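Local coordinates for tailspike protein (Acinetobacter phage vB_ApiP_P1, PDB 6E1R) that probably binds and cleaves surface polysaccharide of its Acinetobacter host as a trimeric hydrolase of the phage tail, at residues A[265-270]-A[276-281]; A[522-525]-A[529-532]; A[19-24]-A[59-64]; A[171-174]-A[178-181]. All blocks are in the same frame, centred on the assembly; numbering follows the deposited sequence.

Followed from the start of this fragment, which lacks the protein's N-terminal part, the four contacts come in series; none nests in or crosses another. Contact 3 closes first and over the widest span: 34 residues loop out between 19-24 and 59-64 in the fragment's small N-terminal domain with its mixed sheet. Contact 4, with three intervening residues, and contact 1, with five, then each join two faces of the central parallel beta-helix, their centres about 20 Å apart. Contact 2 comes last, a tight hairpin in the C-terminal antiparallel domain, its centre about 104 Å from that of contact 3. The set thus samples all three parts of an elongated chain.

Contact 1 of 4, residues A[265-270]-A[276-281]; sequences CMIEWD and WHFFAC
Trp269 and Trp276 lay their indoles flat on one another across the interior of the parallel beta-helix that forms the central part of this tailspike. The six-membered ring of Trp269 sits over the five-membered ring of Trp276, with centroids 3.5 Å apart and planes at 3°, evidence for a face-to-face stack. The side chains run past each other in opposite directions: Trp269 CH2 ends 3.5 Å from Trp276 CB, while Trp269 CB lies 3.6 Å from Trp276 CZ2. A chi1 of 76° places Trp269 CG between the backbone N and the carbonyl carbon and brings its ring onto that face. Both indole N-H groups are hydrogen-bonded, Trp269 NE1 to Gly273 O and Trp276 NE1 to Pro248 O.

Ile267 extends the apolar core with two branches, CG2 at 3.8 Å from Trp276 CZ3 and CD1 at 3.6 Å from Phe278 CE2. The other side of strand 267-270 is more open and polar at Glu268, which turns away from the core, is partly exposed, and forms a salt bridge with Lys235.

The axes of 267-270 and 276-278 come no closer than 11.1 Å, at 159°, so side chains alone bridge them. Strand 267-270 runs between strands 235-239 and 293-297, whereas strand 273-278 lies beside 251-254, and Phe278 stacks on Phe253 there.

Contact 2 of 4, residues A[522-525]-A[529-532]; sequences SINS and LVAT
Ser522 and Val530 form an antiparallel hydrogen-bonded pair, Ser522 N reaching Val530 O at 3.0 Å and Val530 N reaching Ser522 O at 2.9 Å, the second bond nearly straight at 171°. Next to it, Ile523 and Leu529 make a non-hydrogen-bonded pair with CA atoms 4.9 Å apart, and Leu529 CA adds a CA-H...O contact to Ser522 O.

On the face carrying Ser522 and Val530, Ser522 OG lies 3.6 Å from Val530 CB. The same hydroxyl meets water 1 at 2.8 Å, and that water is also hydrogen-bonded to Thr532 OG1 at 2.9 Å and donates to Val530 O. Val530 O thus receives two bonds, one from the backbone and one from solvent.

This is the closing end of the beta hairpin made by strands 519-523 and 528-533, part of an antiparallel four-stranded sheet in the C-terminal domain. Strand 519-523 is outermost within the chain, while 528-533 has 448-455 on its other flank.

Beyond the last paired residue, Asn524 crosses Val530 at about a right angle and rests ND2 3.7 Å from Val530 CG2. Its CG stands between backbone N and carbonyl carbon (chi1 60°), and OD1 turns back into the hairpin loop to accept from Val528 N.

Contact 3 of 4, residues A[19-24]-A[59-64]; sequences NSKVEL and LINNGV
The flat carboxamide of Asn61 meets Lys21 at its oxygen end: Lys21 CE comes to 4.2 Å from OD1, and the lysine chain lies over neither face of the amide. The two ends of this group have separate partners, both weakly held. OD1 takes a weak bond from Gly63 N, whereas ND2 gives a weak one to Glu25 OE1, the same oxygen that forms a long, weak ion pair with Lys21 NZ.

The motif on the loop side is an Asx turn at Asn62, in the small N-terminal domain of this fragment, which has a mixed sheet and begins after the missing N-terminal part of the protein; on the other side stands the first turn of helix 21-25. Ser20 is the N-cap of that helix, where its OG accepts a weak capping bond from Glu23 N at 3.4 Å.

Lys21 spans the gap. Its CG is anti to the backbone N (chi1 179°), which carries the chain out from the helix toward the loop, where CE also lies 4.3 Å from Gly63 CA. These methylene approaches are loose and the interface is small, 84 Å² over both sides.

Tyr40 links the two sides from outside them: its OH bonds to Gly63 O, its backbone pairs with that of Lys21, and Lys21 also packs on Ile67. At Gly63 the backbone adopts a positive phi of 93°, within the turn. There Asn62 OD1 accepts from Val66 N and, 2.9 Å away at an N-H...O angle of 167°, from Val64 N.

Contact 4 of 4, residues A[171-174]-A[178-181]; sequences FKAS and TATA
Thr178 OG1, which is hydrogen-bonded to Thr175 O in the short connecting turn, stands 4.1 Å from Ala173 CB across the contact. The Ala173 methyl comes closer to the backbone than to the side chain, with CB 3.5 Å from Thr178 O. It also faces Ala179, the two CB atoms being 4.4 Å apart.

At the other end Phe171 and Ala181 make a CH-pi contact. Ala181 CB projects over one face of the phenyl ring, 3.8 Å from its centroid and 23° off the normal, which satisfies the geometry of that interaction. The methyl is displaced toward the root of the ring, since its nearest ring atom is Phe171 CG at 3.6 Å.

The turn around Thr175 brings the chain back, so that the two segments run nearly opposite, 164° apart, on different faces of the parallel beta-helix. At Ala181, the end of the second segment, the chain bends on around a further corner. Strand 169-173 lies between 142-146 and 199-200, with the backbone of 171-174 bonding to Val199, Asp201, Ile144 and Ala146, while strand 178-184 lies beside 151-155 in a parallel sheet.

Two backbone N-H groups also find side-chain partners in other parts of the fold, Ala173 N at Ser203 OG and Ala179 N at Asp149 OD1. The chemistry therefore implies that the two faces meet through methyl groups, one aromatic ring and the carbonyl of Thr178.

Contact 1 of 4, residues A[265-270]-A[276-281]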
# COMPACT_ATOMS: atom_id res chain seq x y z
N CYS A 265 -13.72 4.61 22.42
CA CYS A 265 -12.89 4.28 21.28
C CYS A 265 -11.79 5.33 21.15
O CYS A 265 -11.80 6.36 21.82
CB CYS A 265 -13.71 4.20 19.99
SG CYS A 265 -14.69 5.66 19.62
N MSE A 266 -10.82 5.03 20.29
CA MSE A 266 -9.69 5.92 20.07
C MSE A 266 -9.98 6.87 18.91
O MSE A 266 -9.75 8.07 19.01
CB MSE A 266 -8.42 5.12 19.80
CG MSE A 266 -7.13 5.93 19.87
SE MSE A 266 -6.86 6.77 21.61
CE MSE A 266 -4.92 6.92 21.57
N ILE A 267 -10.50 6.31 17.82
CA ILE A 267 -10.84 7.06 16.62
C ILE A 267 -12.31 6.83 16.32
O ILE A 267 -12.80 5.70 16.39
CB ILE A 267 -9.96 6.66 15.42
CG1 ILE A 267 -8.48 6.79 15.79
CG2 ILE A 267 -10.29 7.51 14.21
CD1 ILE A 267 -7.54 6.29 14.71
N GLU A 268 -13.03 7.91 15.99
CA GLU A 268 -14.46 7.83 15.75
C GLU A 268 -14.86 8.85 14.69
O GLU A 268 -14.43 10.00 14.73
CB GLU A 268 -15.25 8.08 17.04
CG GLU A 268 -16.76 8.07 16.85
CD GLU A 268 -17.51 8.30 18.15
OE1 GLU A 268 -16.90 8.81 19.11
OE2 GLU A 268 -18.71 7.97 18.21
N TRP A 269 -15.70 8.41 13.75
CA TRP A 269 -16.31 9.32 12.79
C TRP A 269 -17.63 8.71 12.32
O TRP A 269 -17.81 7.49 12.35
CB TRP A 269 -15.39 9.61 11.60
CG TRP A 269 -15.29 8.51 10.59
CD1 TRP A 269 -16.07 8.35 9.48
CD2 TRP A 269 -14.32 7.46 10.56
NE1 TRP A 269 -15.66 7.24 8.78
CE2 TRP A 269 -14.59 6.67 9.42
CE3 TRP A 269 -13.26 7.09 11.40
CZ2 TRP A 269 -13.84 5.55 9.09
CZ3 TRP A 269 -12.52 5.97 11.07
CH2 TRP A 269 -12.81 5.21 9.93
N ASP A 270 -18.55 9.57 11.91
CA ASP A 270 -19.89 9.14 11.54
C ASP A 270 -20.23 9.68 10.15
O ASP A 270 -19.36 10.01 9.35
CB ASP A 270 -20.90 9.60 12.60
CG ASP A 270 -20.92 11.12 12.79
OD1 ASP A 270 -20.17 11.82 12.08
OD2 ASP A 270 -21.68 11.60 13.65
N TRP A 276 -10.64 6.46 5.18
CA TRP A 276 -9.75 6.60 6.34
C TRP A 276 -8.77 5.43 6.28
O TRP A 276 -9.16 4.28 6.50
CB TRP A 276 -10.54 6.58 7.65
CG TRP A 276 -11.36 7.80 7.93
CD1 TRP A 276 -12.38 8.30 7.18
CD2 TRP A 276 -11.26 8.66 9.08
NE1 TRP A 276 -12.91 9.42 7.77
CE2 TRP A 276 -12.24 9.66 8.94
CE3 TRP A 276 -10.43 8.68 10.20
CZ2 TRP A 276 -12.42 10.67 9.89
CZ3 TRP A 276 -10.60 9.68 11.14
CH2 TRP A 276 -11.59 10.67 10.97
N HIS A 277 -7.51 5.72 5.98
CA HIS A 277 -6.50 4.68 5.81
C HIS A 277 -5.31 4.96 6.72
O HIS A 277 -5.04 6.10 7.09
CB HIS A 277 -6.05 4.57 4.35
CG HIS A 277 -7.17 4.28 3.40
ND1 HIS A 277 -7.95 3.15 3.50
CD2 HIS A 277 -7.63 4.97 2.33
CE1 HIS A 277 -8.86 3.16 2.54
NE2 HIS A 277 -8.68 4.25 1.81
N PHE A 278 -4.59 3.89 7.06
CA PHE A 278 -3.51 3.94 8.05
C PHE A 278 -2.30 3.21 7.49
O PHE A 278 -2.30 1.98 7.38
CB PHE A 278 -3.95 3.32 9.37
CG PHE A 278 -5.16 3.97 9.97
CD1 PHE A 278 -6.44 3.59 9.59
CD2 PHE A 278 -5.03 4.97 10.92
CE1 PHE A 278 -7.55 4.19 10.14
CE2 PHE A 278 -6.14 5.58 11.47
CZ PHE A 278 -7.40 5.19 11.09
N PHE A 279 -1.26 3.96 7.14
CA PHE A 279 -0.02 3.41 6.60
C PHE A 279 1.01 3.31 7.72
O PHE A 279 1.48 4.34 8.22
CB PHE A 279 0.51 4.26 5.45
CG PHE A 279 -0.33 4.19 4.20
CD1 PHE A 279 -1.43 5.01 4.04
CD2 PHE A 279 -0.01 3.29 3.19
CE1 PHE A 279 -2.20 4.94 2.89
CE2 PHE A 279 -0.78 3.22 2.04
CZ PHE A 279 -1.87 4.05 1.89
N ALA A 280 1.37 2.08 8.09
CA ALA A 280 2.44 1.82 9.06
C ALA A 280 2.19 2.52 10.39
O ALA A 280 3.12 2.98 11.06
CB ALA A 280 3.81 2.22 8.49
N CYS A 281 0.93 2.58 10.80
CA CYS A 281 0.58 3.21 12.06
C CYS A 281 0.74 2.22 13.22
O CYS A 281 0.87 1.01 13.04
CB CYS A 281 -0.85 3.76 12.01
SG CYS A 281 -1.06 5.12 10.85

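Contact 2 of 4, residues A[522-525]-A[529-532]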
# COMPACT_ATOMS: atom_id res chain seq x y z
N SER A 522 -37.81 -41.61 -12.36
CA SER A 522 -38.42 -41.21 -13.62
C SER A 522 -38.28 -39.70 -13.76
O SER A 522 -37.79 -39.01 -12.86
CB SER A 522 -39.90 -41.62 -13.68
OG SER A 522 -40.64 -40.98 -12.65
N ILE A 523 -38.69 -39.20 -14.92
CA ILE A 523 -38.71 -37.77 -15.22
C ILE A 523 -40.07 -37.43 -15.80
O ILE A 523 -40.48 -38.03 -16.81
CB ILE A 523 -37.58 -37.35 -16.18
CG1 ILE A 523 -36.22 -37.78 -15.63
CG2 ILE A 523 -37.61 -35.85 -16.42
CD1 ILE A 523 -35.06 -37.48 -16.57
N ASN A 524 -40.77 -36.49 -15.19
CA ASN A 524 -42.11 -36.13 -15.62
C ASN A 524 -42.04 -35.07 -16.72
O ASN A 524 -40.96 -34.73 -17.21
CB ASN A 524 -42.96 -35.67 -14.44
CG ASN A 524 -42.38 -34.45 -13.73
OD1 ASN A 524 -41.49 -33.77 -14.24
ND2 ASN A 524 -42.91 -34.17 -12.54
N SER A 525 -43.19 -34.54 -17.12
CA SER A 525 -43.24 -33.55 -18.19
C SER A 525 -42.61 -32.22 -17.78
O SER A 525 -42.24 -31.43 -18.66
CB SER A 525 -44.68 -33.32 -18.64
OG SER A 525 -45.51 -32.95 -17.55
N LEU A 529 -36.96 -34.76 -11.57
CA LEU A 529 -36.54 -36.10 -11.19
C LEU A 529 -37.45 -36.62 -10.09
O LEU A 529 -37.43 -36.11 -8.96
CB LEU A 529 -35.08 -36.09 -10.73
CG LEU A 529 -34.49 -37.44 -10.32
CD1 LEU A 529 -34.41 -38.38 -11.51
CD2 LEU A 529 -33.12 -37.27 -9.68
N VAL A 530 -38.27 -37.62 -10.40
CA VAL A 530 -39.29 -38.13 -9.50
C VAL A 530 -38.84 -39.47 -8.93
O VAL A 530 -38.32 -40.32 -9.66
CB VAL A 530 -40.65 -38.27 -10.22
CG1 VAL A 530 -41.71 -38.79 -9.27
CG2 VAL A 530 -41.06 -36.94 -10.82
N ALA A 531 -39.03 -39.64 -7.63
CA ALA A 531 -38.75 -40.90 -6.94
C ALA A 531 -40.07 -41.54 -6.52
O ALA A 531 -40.93 -40.88 -5.93
CB ALA A 531 -37.86 -40.67 -5.72
N THR A 532 -40.22 -42.83 -6.83
CA THR A 532 -41.41 -43.59 -6.48
C THR A 532 -41.04 -44.68 -5.49
O THR A 532 -40.13 -45.48 -5.76
CB THR A 532 -42.06 -44.20 -7.73
OG1 THR A 532 -42.37 -43.16 -8.66
CG2 THR A 532 -43.34 -44.93 -7.36
O HOH W 1 -40.24 -42.78 -10.55

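Contact 3 of 4, residues A[19-24]-A[59-64]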
# COMPACT_ATOMS: atom_id res chain seq x y z
N ASN A 19 13.51 48.52 24.59
CA ASN A 19 13.43 47.19 25.17
C ASN A 19 12.02 46.63 25.23
O ASN A 19 11.84 45.49 25.67
CB ASN A 19 14.05 47.18 26.58
CG ASN A 19 13.30 48.06 27.55
OD1 ASN A 19 12.44 48.85 27.17
ND2 ASN A 19 13.62 47.93 28.84
N SER A 20 11.01 47.39 24.81
CA SER A 20 9.63 46.91 24.89
C SER A 20 8.78 47.67 23.88
O SER A 20 9.19 48.69 23.32
CB SER A 20 9.06 47.08 26.31
OG SER A 20 8.99 48.45 26.67
N LYS A 21 7.57 47.15 23.66
CA LYS A 21 6.63 47.78 22.74
C LYS A 21 6.07 49.07 23.33
O LYS A 21 5.81 50.03 22.59
CB LYS A 21 5.51 46.81 22.39
CG LYS A 21 4.45 47.37 21.45
CD LYS A 21 3.13 47.60 22.18
CE LYS A 21 2.04 48.05 21.22
NZ LYS A 21 0.72 48.15 21.89
N VAL A 22 5.87 49.11 24.65
CA VAL A 22 5.34 50.32 25.28
C VAL A 22 6.32 51.48 25.13
O VAL A 22 5.91 52.64 25.00
CB VAL A 22 5.01 50.05 26.76
CG1 VAL A 22 4.26 51.22 27.37
CG2 VAL A 22 4.21 48.76 26.90
N GLU A 23 7.63 51.19 25.14
CA GLU A 23 8.62 52.23 24.92
C GLU A 23 8.71 52.65 23.46
O GLU A 23 9.20 53.75 23.18
CB GLU A 23 9.99 51.78 25.43
CG GLU A 23 10.98 52.92 25.61
CD GLU A 23 12.30 52.48 26.22
OE1 GLU A 23 12.29 51.54 27.04
OE2 GLU A 23 13.35 53.06 25.87
N LEU A 24 8.25 51.82 22.54
CA LEU A 24 8.30 52.17 21.12
C LEU A 24 7.15 53.10 20.74
O LEU A 24 7.36 54.07 20.00
CB LEU A 24 8.26 50.92 20.26
CG LEU A 24 8.39 51.16 18.75
CD1 LEU A 24 9.80 51.61 18.40
CD2 LEU A 24 8.01 49.92 17.96
N LEU A 59 -0.06 57.92 13.23
CA LEU A 59 -1.18 57.64 14.12
C LEU A 59 -1.67 56.20 14.03
O LEU A 59 -2.62 55.84 14.73
CB LEU A 59 -2.33 58.61 13.81
CG LEU A 59 -2.04 60.08 14.13
CD1 LEU A 59 -3.25 60.96 13.84
CD2 LEU A 59 -1.57 60.25 15.56
N ILE A 60 -1.06 55.38 13.18
CA ILE A 60 -1.45 53.98 13.02
C ILE A 60 -0.68 53.13 14.02
O ILE A 60 0.54 53.24 14.14
CB ILE A 60 -1.18 53.51 11.58
CG1 ILE A 60 -2.09 54.26 10.61
CG2 ILE A 60 -1.38 52.01 11.46
CD1 ILE A 60 -3.56 54.07 10.91
N ASN A 61 -1.40 52.26 14.73
CA ASN A 61 -0.79 51.39 15.74
C ASN A 61 -1.65 50.14 15.86
O ASN A 61 -2.57 50.08 16.68
CB ASN A 61 -0.64 52.12 17.07
CG ASN A 61 -0.10 51.23 18.17
OD1 ASN A 61 0.49 50.18 17.91
ND2 ASN A 61 -0.27 51.67 19.41
N ASN A 62 -1.35 49.14 15.03
CA ASN A 62 -2.04 47.86 15.07
C ASN A 62 -1.44 46.87 16.05
O ASN A 62 -2.03 45.82 16.30
CB ASN A 62 -2.08 47.23 13.67
CG ASN A 62 -0.71 47.15 13.02
OD1 ASN A 62 0.29 46.88 13.68
ND2 ASN A 62 -0.66 47.39 11.71
N GLY A 63 -0.27 47.18 16.62
CA GLY A 63 0.35 46.34 17.62
C GLY A 63 1.33 45.31 17.10
O GLY A 63 1.95 44.61 17.91
N VAL A 64 1.48 45.19 15.78
CA VAL A 64 2.38 44.19 15.20
C VAL A 64 3.28 44.84 14.17
O VAL A 64 4.49 45.01 14.41
CB VAL A 64 1.58 43.03 14.58
CG1 VAL A 64 2.54 42.00 13.97
CG2 VAL A 64 0.68 42.37 15.61

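Contact 4 of 4, residues A[171-174]-A[178-181]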
# COMPACT_ATOMS: atom_id res chain seq x y z
N PHE A 171 -0.06 19.80 21.73
CA PHE A 171 -1.27 20.31 22.35
C PHE A 171 -1.45 19.64 23.70
O PHE A 171 -1.50 18.41 23.78
CB PHE A 171 -2.48 20.08 21.45
CG PHE A 171 -2.33 20.67 20.08
CD1 PHE A 171 -2.67 21.99 19.84
CD2 PHE A 171 -1.84 19.91 19.03
CE1 PHE A 171 -2.53 22.54 18.57
CE2 PHE A 171 -1.69 20.45 17.77
CZ PHE A 171 -2.04 21.77 17.54
N LYS A 172 -1.56 20.44 24.75
CA LYS A 172 -1.71 19.95 26.11
C LYS A 172 -2.93 20.61 26.75
O LYS A 172 -3.59 21.47 26.16
CB LYS A 172 -0.46 20.23 26.96
CG LYS A 172 0.82 19.64 26.40
CD LYS A 172 1.99 19.95 27.33
CE LYS A 172 3.28 19.32 26.82
NZ LYS A 172 4.44 19.63 27.71
N ALA A 173 -3.23 20.18 27.97
CA ALA A 173 -4.31 20.75 28.78
C ALA A 173 -3.81 20.91 30.20
O ALA A 173 -3.16 20.01 30.75
CB ALA A 173 -5.56 19.87 28.75
N SER A 174 -4.10 22.07 30.80
CA SER A 174 -3.65 22.32 32.17
C SER A 174 -4.35 21.39 33.15
O SER A 174 -3.75 20.96 34.14
CB SER A 174 -3.90 23.78 32.54
OG SER A 174 -5.28 24.03 32.74
N THR A 178 -9.78 17.61 30.06
CA THR A 178 -10.50 18.79 29.61
C THR A 178 -9.93 19.27 28.29
O THR A 178 -8.83 18.88 27.89
CB THR A 178 -10.43 19.93 30.65
OG1 THR A 178 -9.07 20.27 30.90
CG2 THR A 178 -11.10 19.52 31.95
N ALA A 179 -10.70 20.11 27.61
CA ALA A 179 -10.27 20.82 26.41
C ALA A 179 -9.95 19.89 25.25
O ALA A 179 -10.07 18.66 25.36
CB ALA A 179 -9.06 21.70 26.72
N THR A 180 -9.54 20.47 24.12
CA THR A 180 -9.15 19.74 22.93
C THR A 180 -8.36 20.68 22.04
O THR A 180 -8.40 21.90 22.21
CB THR A 180 -10.36 19.17 22.18
OG1 THR A 180 -9.92 18.46 21.02
CG2 THR A 180 -11.31 20.28 21.76
N ALA A 181 -7.64 20.10 21.08
CA ALA A 181 -6.88 20.93 20.15
C ALA A 181 -7.77 21.58 19.11
O ALA A 181 -7.50 22.71 18.69
CB ALA A 181 -5.79 20.10 19.47